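Local coordinates for protein glutathione S-transferase (Legionella pneumophila subsp. pneumophila str. Philadelphia 1, PDB 3NIV) that probably isomerises maleylacetoacetate with the help of glutathione, as a dimeric zeta-class member of the glutathione S-transferase superfamily, at residues A[134-137]-A[138-142]. Sequence-based numbering, arbitrary orientation.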
ATOM      1  N   TYR A 134     -12.000  14.978   1.759  1.00 28.92           N
ATOM      2  CA  TYR A 134     -10.714  14.970   1.088  1.00 27.49           C
ATOM      3  C   TYR A 134      -9.631  15.619   1.947  1.00 29.88           C
ATOM      4  O   TYR A 134      -8.505  15.119   2.038  1.00 26.46           O
ATOM      5  CB  TYR A 134     -10.838  15.689  -0.246  1.00 28.16           C
ATOM      6  CG  TYR A 134      -9.714  15.398  -1.194  1.00 28.30           C
ATOM      7  CD1 TYR A 134      -8.418  15.800  -0.907  1.00 27.87           C
ATOM      8  CD2 TYR A 134      -9.948  14.740  -2.386  1.00 26.06           C
ATOM      9  CE1 TYR A 134      -7.382  15.539  -1.779  1.00 29.02           C
ATOM     10  CE2 TYR A 134      -8.919  14.483  -3.268  1.00 30.07           C
ATOM     11  CZ  TYR A 134      -7.636  14.878  -2.957  1.00 28.95           C
ATOM     12  OH  TYR A 134      -6.606  14.610  -3.824  1.00 28.58           O
ATOM     13  N   HIS A 135      -9.989  16.725   2.586  1.00 29.69           N
ATOM     14  CA  HIS A 135      -9.062  17.471   3.425  1.00 31.41           C
ATOM     15  C   HIS A 135      -8.785  16.725   4.724  1.00 30.30           C
ATOM     16  O   HIS A 135      -7.706  16.855   5.323  1.00 28.42           O
ATOM     17  CB  HIS A 135      -9.629  18.868   3.716  1.00 30.12           C
ATOM     18  CG  HIS A 135      -9.406  19.857   2.610  1.00 32.61           C
ATOM     19  ND1 HIS A 135      -9.514  21.221   2.794  1.00 33.26           N
ATOM     20  CD2 HIS A 135      -9.055  19.680   1.314  1.00 32.24           C
ATOM     21  CE1 HIS A 135      -9.258  21.838   1.656  1.00 32.73           C
ATOM     22  NE2 HIS A 135      -8.976  20.930   0.742  1.00 35.45           N
ATOM     23  N   HIS A 136      -9.767  15.943   5.160  1.00 29.77           N
ATOM     24  CA  HIS A 136      -9.621  15.165   6.386  1.00 30.97           C
ATOM     25  C   HIS A 136      -8.470  14.162   6.310  1.00 29.25           C
ATOM     26  O   HIS A 136      -7.683  14.034   7.242  1.00 26.89           O
ATOM     27  CB  HIS A 136     -10.912  14.425   6.723  1.00 31.58           C
ATOM     28  CG  HIS A 136     -10.765  13.479   7.868  1.00 32.69           C
ATOM     29  ND1 HIS A 136     -10.319  13.883   9.108  1.00 32.21           N
ATOM     30  CD2 HIS A 136     -10.978  12.145   7.959  1.00 31.08           C
ATOM     31  CE1 HIS A 136     -10.270  12.840   9.916  1.00 30.95           C
ATOM     32  NE2 HIS A 136     -10.666  11.775   9.245  1.00 31.90           N
ATOM     33  N   TRP A 137      -8.372  13.453   5.193  1.00 27.95           N
ATOM     34  CA  TRP A 137      -7.344  12.435   5.068  1.00 28.62           C
ATOM     35  C   TRP A 137      -6.013  13.090   4.775  1.00 27.93           C
ATOM     36  O   TRP A 137      -4.959  12.536   5.102  1.00 27.34           O
ATOM     37  CB  TRP A 137      -7.717  11.371   4.026  1.00 25.42           C
ATOM     38  CG  TRP A 137      -9.059  10.779   4.303  1.00 26.40           C
ATOM     39  CD1 TRP A 137     -10.152  10.834   3.505  1.00 26.62           C
ATOM     40  CD2 TRP A 137      -9.462  10.080   5.486  1.00 29.02           C
ATOM     41  NE1 TRP A 137     -11.205  10.205   4.099  1.00 25.92           N
ATOM     42  CE2 TRP A 137     -10.815   9.733   5.319  1.00 26.51           C
ATOM     43  CE3 TRP A 137      -8.805   9.702   6.665  1.00 27.65           C
ATOM     44  CZ2 TRP A 137     -11.530   9.027   6.279  1.00 26.45           C
ATOM     45  CZ3 TRP A 137      -9.512   9.010   7.621  1.00 24.44           C
ATOM     46  CH2 TRP A 137     -10.864   8.680   7.426  1.00 28.55           C
ATOM     47  N   LEU A 138      -6.052  14.279   4.180  1.00 28.93           N
ATOM     48  CA  LEU A 138      -4.810  15.022   3.986  1.00 28.46           C
ATOM     49  C   LEU A 138      -4.198  15.379   5.342  1.00 27.57           C
ATOM     50  O   LEU A 138      -3.018  15.118   5.582  1.00 30.00           O
ATOM     51  CB  LEU A 138      -5.002  16.245   3.091  1.00 27.53           C
ATOM     52  CG  LEU A 138      -4.888  15.911   1.599  1.00 30.22           C
ATOM     53  CD1 LEU A 138      -3.523  15.381   1.230  1.00 29.38           C
ATOM     54  CD2 LEU A 138      -5.890  14.875   1.231  1.00 31.92           C
ATOM     55  N   LYS A 139      -5.013  15.914   6.243  1.00 26.58           N
ATOM     56  CA  LYS A 139      -4.523  16.310   7.557  1.00 28.25           C
ATOM     57  C   LYS A 139      -3.956  15.108   8.301  1.00 31.39           C
ATOM     58  O   LYS A 139      -2.855  15.164   8.846  1.00 30.99           O
ATOM     59  CB  LYS A 139      -5.624  16.965   8.398  1.00 27.90           C
ATOM     60  CG  LYS A 139      -5.073  17.796   9.551  1.00 34.70           C
ATOM     61  CD  LYS A 139      -6.043  17.928  10.724  1.00 38.31           C
ATOM     62  CE  LYS A 139      -5.275  18.288  12.012  1.00 45.63           C
ATOM     63  NZ  LYS A 139      -5.993  17.902  13.279  1.00 42.40           N
ATOM     64  N   THR A 140      -4.717  14.020   8.325  1.00 30.14           N
ATOM     65  CA  THR A 140      -4.302  12.837   9.054  1.00 29.29           C
ATOM     66  C   THR A 140      -2.992  12.284   8.511  1.00 27.90           C
ATOM     67  O   THR A 140      -2.090  11.957   9.278  1.00 29.04           O
ATOM     68  CB  THR A 140      -5.380  11.753   9.000  1.00 32.07           C
ATOM     69  OG1 THR A 140      -6.591  12.280   9.548  1.00 36.17           O
ATOM     70  CG2 THR A 140      -4.957  10.554   9.831  1.00 33.30           C
ATOM     71  N   GLY A 141      -2.902  12.192   7.186  1.00 26.11           N
ATOM     72  CA  GLY A 141      -1.723  11.682   6.512  1.00 26.49           C
ATOM     73  C   GLY A 141      -0.497  12.570   6.612  1.00 28.96           C
ATOM     74  O   GLY A 141       0.619  12.089   6.788  1.00 27.52           O
ATOM     75  N   PHE A 142      -0.690  13.876   6.505  1.00 29.66           N
ATOM     76  CA  PHE A 142       0.453  14.778   6.615  1.00 29.53           C
ATOM     77  C   PHE A 142       0.923  14.934   8.064  1.00 29.95           C
ATOM     78  O   PHE A 142       2.116  15.062   8.318  1.00 29.17           O
ATOM     79  CB  PHE A 142       0.156  16.121   5.953  1.00 27.38           C
ATOM     80  CG  PHE A 142       0.143  16.058   4.451  1.00 27.99           C
ATOM     81  CD1 PHE A 142       1.011  15.223   3.775  1.00 29.44           C
ATOM     82  CD2 PHE A 142      -0.729  16.839   3.713  1.00 29.51           C
ATOM     83  CE1 PHE A 142       1.006  15.165   2.375  1.00 30.41           C
ATOM     84  CE2 PHE A 142      -0.735  16.784   2.317  1.00 27.57           C
ATOM     85  CZ  PHE A 142       0.133  15.947   1.652  1.00 25.47           C
TER
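Thr140 and His136 meet one turn apart on helix 127-149, and the threonine side chain can be followed atom by atom. Its CB lies 3.7 Å from His136 O. From there OG1 turns back down the helix, placed beside the backbone N and opposite the carbonyl carbon (chi1 -58°). This hydroxyl donates to His136 O, with 3.1 Å between Thr140 OG1 and that oxygen. The backbone N of Thr140 donates to the same oxygen, and its bond is nearly straight (166° at the hydrogen). The two donors arrive from opposite faces of the carbonyl plane, so two bonds grip His136 O. OG1 also sits over one face of the His136 imidazole, 3.7 Å from His136 CE1.

The His136 ring in turn leans on Trp137: its CD2 lies 3.3 Å above one face of the indole, offset toward the rim. Both residues pack against the second subunit, His136 on Arg118 and Trp137 on Arg114 of that chain.

On another side of the helix Tyr134 lies beside Leu138. With CG anti to the backbone N (chi1 -163°), the Tyr134 ring is set beside its own carbonyl carbon, on the side where Leu138 lies. Its CE1 is 3.4 Å from Leu138 CD2, but that methyl is modelled too close to Tyr134 O, so the detail is doubtful. Leu138 also touches Gln174 of helix 166-180, and Tyr134 stacks on Phe181.

Main-chain bonds link the same turns: Lys139 N to His135 O at 3.0 Å and Gly141 N to Trp137 O at 2.9 Å. The arrangement is an alpha-helix with i to i+4 main-chain bonds, the one from Leu138 N to Tyr134 O being weak, and with a threonine hydroxyl bonded back to the carbonyl one turn earlier, within the all-helical C-terminal domain of the GST fold.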